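PDB 1TTZ: conserved hypothetical protein from Xanthomonas campestris, which is of unknown function but, as a glutaredoxin-like protein of the thioredoxin superfamily, probably takes part in thiol-disulfide exchange. Local coordinates for residues A[18-23]-A[66-71]; A[32-35]-A[39-42]; A[48-53]-A[58-63]. All coordinates share one frame; numbering follows the deposited sequence.

Contact 1 of 3, residues A[18-23]-A[66-71]; sequences VEALAQ and PRLRAW
The backbones of Ala20 and Leu68 come nearest each other at 7.2 Å between their CA atoms, a spacing consistent with one small and one large side chain between the helices. In this thioredoxin-type fold, segment 18-23 belongs to helix 12-23 and segment 66-71 to the C-terminal helix 65-73, and the two helices cover the same face of the central sheet, the one that carries Leu51 and Leu59. Leu68 does nearly all the reaching. Its CG lies anti to the backbone N (chi1 173°), which sends the branched end toward the other helix, and one methyl, CD2, makes every contact. That methyl settles against the peptide group joining Ala20 to Leu21. It rests 3.9 Å from Ala20 CB, and the methyl of an alanine suits this place because it leaves room for the leucine end to come down close to the main chain. Leu21 sets out away from helix 65-73, yet its end comes back. The two leucine side chains meet at about a right angle, with 3.9 Å between Leu21 CD2 and Leu68 CD2. On the sheet side Leu51 touches both, while Leu3 and Leu5 of strand 3-7 lie against Leu21, so branched aliphatic chains fill the corner between the helices and the sheet. Phe63 packs on Ala20, and the guanidinium of Arg69 spans the junction at its margin, bonding Ala24 O and pairing with Asp73. No hydrogen bond joins the two segments; the tightest approach is Leu68 CD2 to the carbonyl oxygen of Ala20, 3.3 Å.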
loop_
_atom_site.group_PDB
_atom_site.type_symbol
_atom_site.label_atom_id
_atom_site.label_comp_id
_atom_site.label_asym_id
_atom_site.label_seq_id
_atom_site.Cartn_x
_atom_site.Cartn_y
_atom_site.Cartn_z
ATOM N N VAL A 18 -4.294 -2.553 5.260
ATOM C CA VAL A 18 -5.600 -1.917 5.272
ATOM C C VAL A 18 -5.865 -1.279 6.641
ATOM O O VAL A 18 -6.375 -0.161 6.721
ATOM C CB VAL A 18 -6.711 -2.942 4.953
ATOM C CG1 VAL A 18 -8.087 -2.286 5.082
ATOM C CG2 VAL A 18 -6.517 -3.485 3.539
ATOM N N GLU A 19 -5.508 -1.983 7.714
ATOM C CA GLU A 19 -5.715 -1.463 9.062
ATOM C C GLU A 19 -4.774 -0.297 9.345
ATOM O O GLU A 19 -5.135 0.637 10.065
ATOM C CB GLU A 19 -5.501 -2.560 10.107
ATOM C CG GLU A 19 -6.358 -3.796 9.885
ATOM C CD GLU A 19 -6.512 -4.652 11.134
ATOM O OE1 GLU A 19 -5.507 -4.892 11.837
ATOM O OE2 GLU A 19 -7.645 -5.099 11.407
ATOM N N ALA A 20 -3.569 -0.353 8.783
ATOM C CA ALA A 20 -2.598 0.717 8.978
ATOM C C ALA A 20 -3.149 2.000 8.353
ATOM O O ALA A 20 -2.962 3.089 8.888
ATOM C CB ALA A 20 -1.271 0.346 8.335
ATOM N N LEU A 21 -3.822 1.864 7.212
ATOM C CA LEU A 21 -4.409 3.015 6.540
ATOM C C LEU A 21 -5.490 3.648 7.401
ATOM O O LEU A 21 -5.645 4.863 7.413
ATOM C CB LEU A 21 -4.994 2.596 5.189
ATOM C CG LEU A 21 -3.901 2.343 4.144
ATOM C CD1 LEU A 21 -4.407 1.413 3.063
ATOM C CD2 LEU A 21 -3.445 3.678 3.571
ATOM N N ALA A 22 -6.235 2.818 8.121
ATOM C CA ALA A 22 -7.304 3.308 8.989
ATOM C C ALA A 22 -6.741 3.970 10.237
ATOM O O ALA A 22 -7.174 5.056 10.624
ATOM C CB ALA A 22 -8.228 2.155 9.392
ATOM N N GLN A 23 -5.767 3.318 10.865
ATOM C CA GLN A 23 -5.174 3.849 12.087
ATOM C C GLN A 23 -4.344 5.108 11.878
ATOM O O GLN A 23 -4.345 5.998 12.725
ATOM C CB GLN A 23 -4.350 2.765 12.794
ATOM C CG GLN A 23 -5.218 1.614 13.333
ATOM C CD GLN A 23 -4.468 0.695 14.283
ATOM O OE1 GLN A 23 -3.461 0.096 13.917
ATOM N NE2 GLN A 23 -4.970 0.570 15.511
ATOM N N PRO A 66 2.597 4.739 12.660
ATOM C CA PRO A 66 3.502 5.891 12.662
ATOM C C PRO A 66 4.378 6.047 11.412
ATOM O O PRO A 66 4.648 7.166 10.974
ATOM C CB PRO A 66 4.321 5.693 13.942
ATOM C CG PRO A 66 4.249 4.224 14.193
ATOM C CD PRO A 66 2.824 3.889 13.840
ATOM N N ARG A 67 4.823 4.935 10.835
ATOM C CA ARG A 67 5.660 5.006 9.645
ATOM C C ARG A 67 4.824 5.489 8.472
ATOM O O ARG A 67 5.268 6.295 7.655
ATOM C CB ARG A 67 6.256 3.635 9.315
ATOM C CG ARG A 67 7.285 3.707 8.197
ATOM C CD ARG A 67 7.742 2.335 7.714
ATOM N NE ARG A 67 8.787 2.494 6.707
ATOM C CZ ARG A 67 8.924 1.734 5.625
ATOM N NH1 ARG A 67 8.080 0.738 5.387
ATOM N NH2 ARG A 67 9.904 1.987 4.765
ATOM N N LEU A 68 3.600 4.986 8.396
ATOM C CA LEU A 68 2.698 5.367 7.328
ATOM C C LEU A 68 2.351 6.850 7.422
ATOM O O LEU A 68 2.495 7.594 6.454
ATOM C CB LEU A 68 1.432 4.506 7.392
ATOM C CG LEU A 68 0.288 4.883 6.451
ATOM C CD1 LEU A 68 0.829 5.105 5.057
ATOM C CD2 LEU A 68 -0.769 3.773 6.457
ATOM N N ARG A 69 1.893 7.275 8.595
ATOM C CA ARG A 69 1.531 8.670 8.808
ATOM C C ARG A 69 2.719 9.589 8.522
ATOM O O ARG A 69 2.549 10.665 7.949
ATOM C CB ARG A 69 1.008 8.861 10.241
ATOM C CG ARG A 69 0.838 10.313 10.698
ATOM C CD ARG A 69 0.196 11.206 9.639
ATOM N NE ARG A 69 -1.116 10.736 9.218
ATOM C CZ ARG A 69 -1.774 11.211 8.165
ATOM N NH1 ARG A 69 -1.244 12.176 7.419
ATOM N NH2 ARG A 69 -2.963 10.713 7.851
ATOM N N ALA A 70 3.919 9.160 8.900
ATOM C CA ALA A 70 5.114 9.965 8.653
ATOM C C ALA A 70 5.422 10.021 7.153
ATOM O O ALA A 70 5.796 11.065 6.622
ATOM C CB ALA A 70 6.314 9.388 9.418
ATOM N N TRP A 71 5.270 8.891 6.472
ATOM C CA TRP A 71 5.535 8.841 5.043
ATOM C C TRP A 71 4.618 9.829 4.335
ATOM O O TRP A 71 5.058 10.601 3.486
ATOM C CB TRP A 71 5.298 7.427 4.520
ATOM C CG TRP A 71 5.444 7.293 3.036
ATOM C CD1 TRP A 71 6.599 7.352 2.312
ATOM C CD2 TRP A 71 4.393 7.053 2.097
ATOM N NE1 TRP A 71 6.332 7.161 0.976
ATOM C CE2 TRP A 71 4.980 6.974 0.818
ATOM C CE3 TRP A 71 3.005 6.893 2.214
ATOM C CZ2 TRP A 71 4.226 6.741 -0.340
ATOM C CZ3 TRP A 71 2.253 6.658 1.063
ATOM C CH2 TRP A 71 2.869 6.585 -0.196
#

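Contact 2 of 3, residues A[32-35]-A[39-42]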
loop_
_atom_site.group_PDB
_atom_site.type_symbol
_atom_site.label_atom_id
_atom_site.label_comp_id
_atom_site.label_asym_id
_atom_site.label_seq_id
_atom_site.Cartn_x
_atom_site.Cartn_y
_atom_site.Cartn_z
ATOM N N VAL A 32 -5.739 -2.109 -5.738
ATOM C CA VAL A 32 -5.502 -2.666 -7.056
ATOM C C VAL A 32 -4.903 -4.032 -6.760
ATOM O O VAL A 32 -3.826 -4.127 -6.181
ATOM C CB VAL A 32 -4.498 -1.828 -7.879
ATOM C CG1 VAL A 32 -4.157 -2.555 -9.180
ATOM C CG2 VAL A 32 -5.089 -0.479 -8.203
ATOM N N PHE A 33 -5.629 -5.085 -7.118
ATOM C CA PHE A 33 -5.175 -6.452 -6.894
ATOM C C PHE A 33 -4.337 -6.938 -8.063
ATOM O O PHE A 33 -4.792 -6.945 -9.201
ATOM C CB PHE A 33 -6.384 -7.349 -6.674
ATOM C CG PHE A 33 -7.091 -7.067 -5.393
ATOM C CD1 PHE A 33 -6.657 -7.656 -4.210
ATOM C CD2 PHE A 33 -8.154 -6.162 -5.351
ATOM C CE1 PHE A 33 -7.272 -7.350 -2.990
ATOM C CE2 PHE A 33 -8.777 -5.847 -4.134
ATOM C CZ PHE A 33 -8.329 -6.444 -2.953
ATOM N N ILE A 34 -3.114 -7.359 -7.761
ATOM C CA ILE A 34 -2.156 -7.806 -8.767
ATOM C C ILE A 34 -2.356 -9.228 -9.275
ATOM O O ILE A 34 -1.816 -9.600 -10.312
ATOM C CB ILE A 34 -0.719 -7.711 -8.206
ATOM C CG1 ILE A 34 -0.548 -8.721 -7.068
ATOM C CG2 ILE A 34 -0.461 -6.313 -7.663
ATOM C CD1 ILE A 34 0.878 -8.875 -6.569
ATOM N N ASP A 35 -3.121 -10.014 -8.531
ATOM C CA ASP A 35 -3.372 -11.410 -8.863
ATOM C C ASP A 35 -3.468 -11.782 -10.339
ATOM O O ASP A 35 -2.716 -12.630 -10.815
ATOM C CB ASP A 35 -4.619 -11.878 -8.119
ATOM C CG ASP A 35 -4.439 -11.831 -6.617
ATOM O OD1 ASP A 35 -3.757 -12.722 -6.068
ATOM O OD2 ASP A 35 -4.962 -10.892 -5.983
ATOM N N ALA A 39 2.011 -8.163 -15.345
ATOM C CA ALA A 39 2.877 -7.004 -15.156
ATOM C C ALA A 39 2.933 -6.548 -13.693
ATOM O O ALA A 39 4.012 -6.262 -13.162
ATOM C CB ALA A 39 2.412 -5.861 -16.046
ATOM N N LEU A 40 1.774 -6.475 -13.044
ATOM C CA LEU A 40 1.720 -6.061 -11.649
ATOM C C LEU A 40 2.323 -7.143 -10.764
ATOM O O LEU A 40 2.951 -6.850 -9.746
ATOM C CB LEU A 40 0.275 -5.784 -11.230
ATOM C CG LEU A 40 -0.350 -4.540 -11.862
ATOM C CD1 LEU A 40 -1.803 -4.410 -11.430
ATOM C CD2 LEU A 40 0.449 -3.305 -11.438
ATOM N N GLU A 41 2.130 -8.397 -11.157
ATOM C CA GLU A 41 2.671 -9.516 -10.399
ATOM C C GLU A 41 4.193 -9.470 -10.359
ATOM O O GLU A 41 4.797 -9.675 -9.309
ATOM C CB GLU A 41 2.230 -10.850 -11.014
ATOM C CG GLU A 41 1.121 -11.544 -10.255
ATOM C CD GLU A 41 1.562 -12.035 -8.887
ATOM O OE1 GLU A 41 0.691 -12.448 -8.092
ATOM O OE2 GLU A 41 2.775 -12.018 -8.603
ATOM N N SER A 42 4.811 -9.200 -11.505
ATOM C CA SER A 42 6.269 -9.162 -11.571
ATOM C C SER A 42 6.841 -7.943 -10.858
ATOM O O SER A 42 7.918 -8.011 -10.262
ATOM C CB SER A 42 6.739 -9.178 -13.028
ATOM O OG SER A 42 6.423 -7.961 -13.674
#
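Leu40, in the first turn of helix 38-44, leans back over the segment 32-35, between Val32 and Ile34. Its CB lies 3.7 Å from Ile34 CG2, and the CA atoms of Leu40 and Ile34 are 5.1 Å apart. Further out, the methyl CD1 of Leu40 meets Val32 CG1 at 3.7 Å, the two side chains crossing at about a right angle. Beta-branched Val32 and Ile34 suit this edge: both offer methyls close to the backbone. Glu41 follows, and its chain bends at chi2 (-68°), folding the carboxylate back toward the strand. Its CG passes 3.5 Å from Ile34 O, and OE1 comes within 3.9 Å of Ile34 CD1. That oxygen has its charged partner in Arg8, which probably also eases the nearness of Asp35, whose OD1 lies 4.9 Å from Glu41 OE1; Asp35 OD2 accepts a bond from the backbone N of Asp9. The contact packs the start of helix 38-44 back against the strand 29-33 that precedes it, an outermost strand paired with the parallel strand 3-7, and Leu40 and Val32 both reach Tyr6 of that neighbouring strand.

Contact 3 of 3, residues A[48-53]-A[58-63]; sequences VPVLRD and ELDWPF
Arg52 and Glu58 face each other across a beta hairpin, at the non-hydrogen-bonded pair nearest its turn, where side chains of opposite charge stand close on one face of the sheet. Arg52 runs extended from CG to NE, and its NH2 makes a 2.7 Å salt-bridge hydrogen bond to Glu58 OE1. The carboxylate oxygen lies near the guanidinium plane, but the donor comes from above the carboxylate, the two planes being 79° apart. OE1 also bonds the hydroxyl of Tyr44. Next along this face, Val50 and Asp60 lie side by side and point the same way, Val50 CG1 3.3 Å from Asp60 OD2; Arg47 forms salt bridges with Asp60 and with Glu58 OE2. The opposite face is apolar. Leu51 and Leu59 form the hydrogen-bonded pair, with Leu51 N to Leu59 O at 2.9 Å and Leu59 N to Leu51 O at 2.8 Å. Leu51 crosses Phe63 at about a right angle, CD1 standing 3.8 Å from Phe63 CZ. Beyond the strands, Trp61 N bonds Pro49 O at 3.1 Å, a bent bond (136°) although it lies nearly along the C=O axis. The Trp61 and Pro49 side chains meet at a slant, CE3 of Trp61 3.6 Å from Pro49 CG, and this same CE3 sits 3.8 Å above the centre of the Phe63 ring. The Val48-Pro49 cis peptide probably corresponds to the conserved cis-proline beside the active site of thioredoxin folds, and Pro49 packs on Leu13, inside the Cys11-x-x-Cys14 sequence, probably the redox motif. The chemistry therefore changes along the hairpin: backbone bonds join the strands, with charged pairs probably adding to them on one face, while aromatic and aliphatic contacts fix the cis-proline at its base.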
loop_
_atom_site.group_PDB
_atom_site.type_symbol
_atom_site.label_atom_id
_atom_site.label_comp_id
_atom_site.label_asym_id
_atom_site.label_seq_id
_atom_site.Cartn_x
_atom_site.Cartn_y
_atom_site.Cartn_z
ATOM N N VAL A 48 4.162 -6.721 -2.124
ATOM C CA VAL A 48 2.841 -6.421 -1.571
ATOM C C VAL A 48 2.711 -6.776 -0.087
ATOM O O VAL A 48 3.229 -7.796 0.376
ATOM C CB VAL A 48 1.703 -7.151 -2.354
ATOM C CG1 VAL A 48 1.444 -6.444 -3.683
ATOM C CG2 VAL A 48 2.074 -8.614 -2.593
ATOM N N PRO A 49 2.004 -5.936 0.681
ATOM C CA PRO A 49 1.331 -4.703 0.265
ATOM C C PRO A 49 2.272 -3.520 0.035
ATOM O O PRO A 49 3.239 -3.322 0.775
ATOM C CB PRO A 49 0.365 -4.446 1.413
ATOM C CG PRO A 49 1.166 -4.920 2.595
ATOM C CD PRO A 49 1.706 -6.238 2.091
ATOM N N VAL A 50 1.966 -2.734 -0.993
ATOM C CA VAL A 50 2.753 -1.556 -1.339
ATOM C C VAL A 50 1.819 -0.368 -1.549
ATOM O O VAL A 50 0.814 -0.481 -2.246
ATOM C CB VAL A 50 3.555 -1.775 -2.642
ATOM C CG1 VAL A 50 4.225 -0.476 -3.068
ATOM C CG2 VAL A 50 4.598 -2.860 -2.440
ATOM N N LEU A 51 2.145 0.761 -0.933
ATOM C CA LEU A 51 1.340 1.971 -1.068
ATOM C C LEU A 51 2.005 2.934 -2.046
ATOM O O LEU A 51 3.220 3.128 -2.002
ATOM C CB LEU A 51 1.186 2.666 0.285
ATOM C CG LEU A 51 -0.047 2.313 1.114
ATOM C CD1 LEU A 51 0.127 2.856 2.523
ATOM C CD2 LEU A 51 -1.307 2.893 0.457
ATOM N N ARG A 52 1.216 3.538 -2.926
ATOM C CA ARG A 52 1.764 4.479 -3.895
ATOM C C ARG A 52 0.912 5.747 -3.871
ATOM O O ARG A 52 -0.316 5.667 -3.884
ATOM C CB ARG A 52 1.742 3.845 -5.292
ATOM C CG ARG A 52 2.365 4.680 -6.404
ATOM C CD ARG A 52 2.073 4.056 -7.762
ATOM N NE ARG A 52 2.565 4.862 -8.877
ATOM C CZ ARG A 52 3.802 4.799 -9.363
ATOM N NH1 ARG A 52 4.155 5.573 -10.379
ATOM N NH2 ARG A 52 4.683 3.956 -8.841
ATOM N N ASP A 53 1.547 6.916 -3.814
ATOM C CA ASP A 53 0.772 8.149 -3.800
ATOM C C ASP A 53 0.729 8.797 -5.180
ATOM O O ASP A 53 1.391 8.342 -6.109
ATOM C CB ASP A 53 1.308 9.132 -2.739
ATOM C CG ASP A 53 2.672 9.708 -3.080
ATOM O OD1 ASP A 53 3.153 9.524 -4.215
ATOM O OD2 ASP A 53 3.258 10.364 -2.191
ATOM N N GLU A 58 6.497 5.438 -3.319
ATOM C CA GLU A 58 5.996 4.158 -2.849
ATOM C C GLU A 58 6.567 3.748 -1.493
ATOM O O GLU A 58 7.723 4.031 -1.170
ATOM C CB GLU A 58 6.251 3.071 -3.906
ATOM C CG GLU A 58 5.323 3.180 -5.125
ATOM C CD GLU A 58 5.487 2.040 -6.120
ATOM O OE1 GLU A 58 4.633 1.919 -7.025
ATOM O OE2 GLU A 58 6.467 1.270 -6.005
ATOM N N LEU A 59 5.720 3.105 -0.696
ATOM C CA LEU A 59 6.081 2.635 0.635
ATOM C C LEU A 59 5.818 1.135 0.642
ATOM O O LEU A 59 4.675 0.705 0.455
ATOM C CB LEU A 59 5.198 3.308 1.685
ATOM C CG LEU A 59 5.555 3.053 3.151
ATOM C CD1 LEU A 59 6.897 3.702 3.470
ATOM C CD2 LEU A 59 4.456 3.625 4.046
ATOM N N ASP A 60 6.866 0.345 0.847
ATOM C CA ASP A 60 6.735 -1.110 0.858
ATOM C C ASP A 60 6.555 -1.669 2.260
ATOM O O ASP A 60 7.095 -1.132 3.220
ATOM C CB ASP A 60 7.970 -1.769 0.242
ATOM C CG ASP A 60 8.123 -1.480 -1.239
ATOM O OD1 ASP A 60 9.081 -2.008 -1.841
ATOM O OD2 ASP A 60 7.299 -0.732 -1.800
ATOM N N TRP A 61 5.788 -2.751 2.369
ATOM C CA TRP A 61 5.576 -3.406 3.648
ATOM C C TRP A 61 6.961 -3.845 4.136
ATOM O O TRP A 61 7.836 -4.158 3.327
ATOM C CB TRP A 61 4.678 -4.626 3.459
ATOM C CG TRP A 61 4.352 -5.300 4.748
ATOM C CD1 TRP A 61 4.928 -6.425 5.259
ATOM C CD2 TRP A 61 3.388 -4.867 5.711
ATOM N NE1 TRP A 61 4.378 -6.720 6.488
ATOM C CE2 TRP A 61 3.428 -5.776 6.787
ATOM C CE3 TRP A 61 2.491 -3.791 5.769
ATOM C CZ2 TRP A 61 2.601 -5.644 7.911
ATOM C CZ3 TRP A 61 1.670 -3.657 6.889
ATOM C CH2 TRP A 61 1.732 -4.577 7.941
ATOM N N PRO A 62 7.184 -3.880 5.460
ATOM C CA PRO A 62 6.254 -3.544 6.537
ATOM C C PRO A 62 6.197 -2.064 6.903
ATOM O O PRO A 62 7.171 -1.325 6.754
ATOM C CB PRO A 62 6.789 -4.365 7.697
ATOM C CG PRO A 62 8.267 -4.193 7.520
ATOM C CD PRO A 62 8.442 -4.419 6.018
ATOM N N PHE A 63 5.034 -1.650 7.385
ATOM C CA PHE A 63 4.826 -0.294 7.855
ATOM C C PHE A 63 3.692 -0.246 8.869
ATOM O O PHE A 63 2.615 -0.793 8.636
ATOM C CB PHE A 63 4.545 0.689 6.703
ATOM C CG PHE A 63 3.480 0.240 5.725
ATOM C CD1 PHE A 63 3.841 -0.256 4.471
ATOM C CD2 PHE A 63 2.124 0.395 6.022
ATOM C CE1 PHE A 63 2.869 -0.583 3.519
ATOM C CE2 PHE A 63 1.138 0.071 5.080
ATOM C CZ PHE A 63 1.513 -0.418 3.823
#

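From the N terminus, the chain passes through strand 3-7 and helix 12-23, the first half of contact 1, which is completed only when helix 65-73 returns near the C terminus. Inside that long loop lie two shorter ones in series: contact 2 closes the turn from strand 29-33 into helix 38-44, and contact 3 then closes the hairpin of strands 50-52 and 58-60. None of the loops cross. Contacts 1 and 2 sit on opposite sides of the chain's centre, 22 Å apart between their own centres, and contact 3 lies between them, touching contact 1 through Leu51 and Leu68 and contact 2 through Val48 and Ile34. Helices on both faces are thereby tied to one sheet.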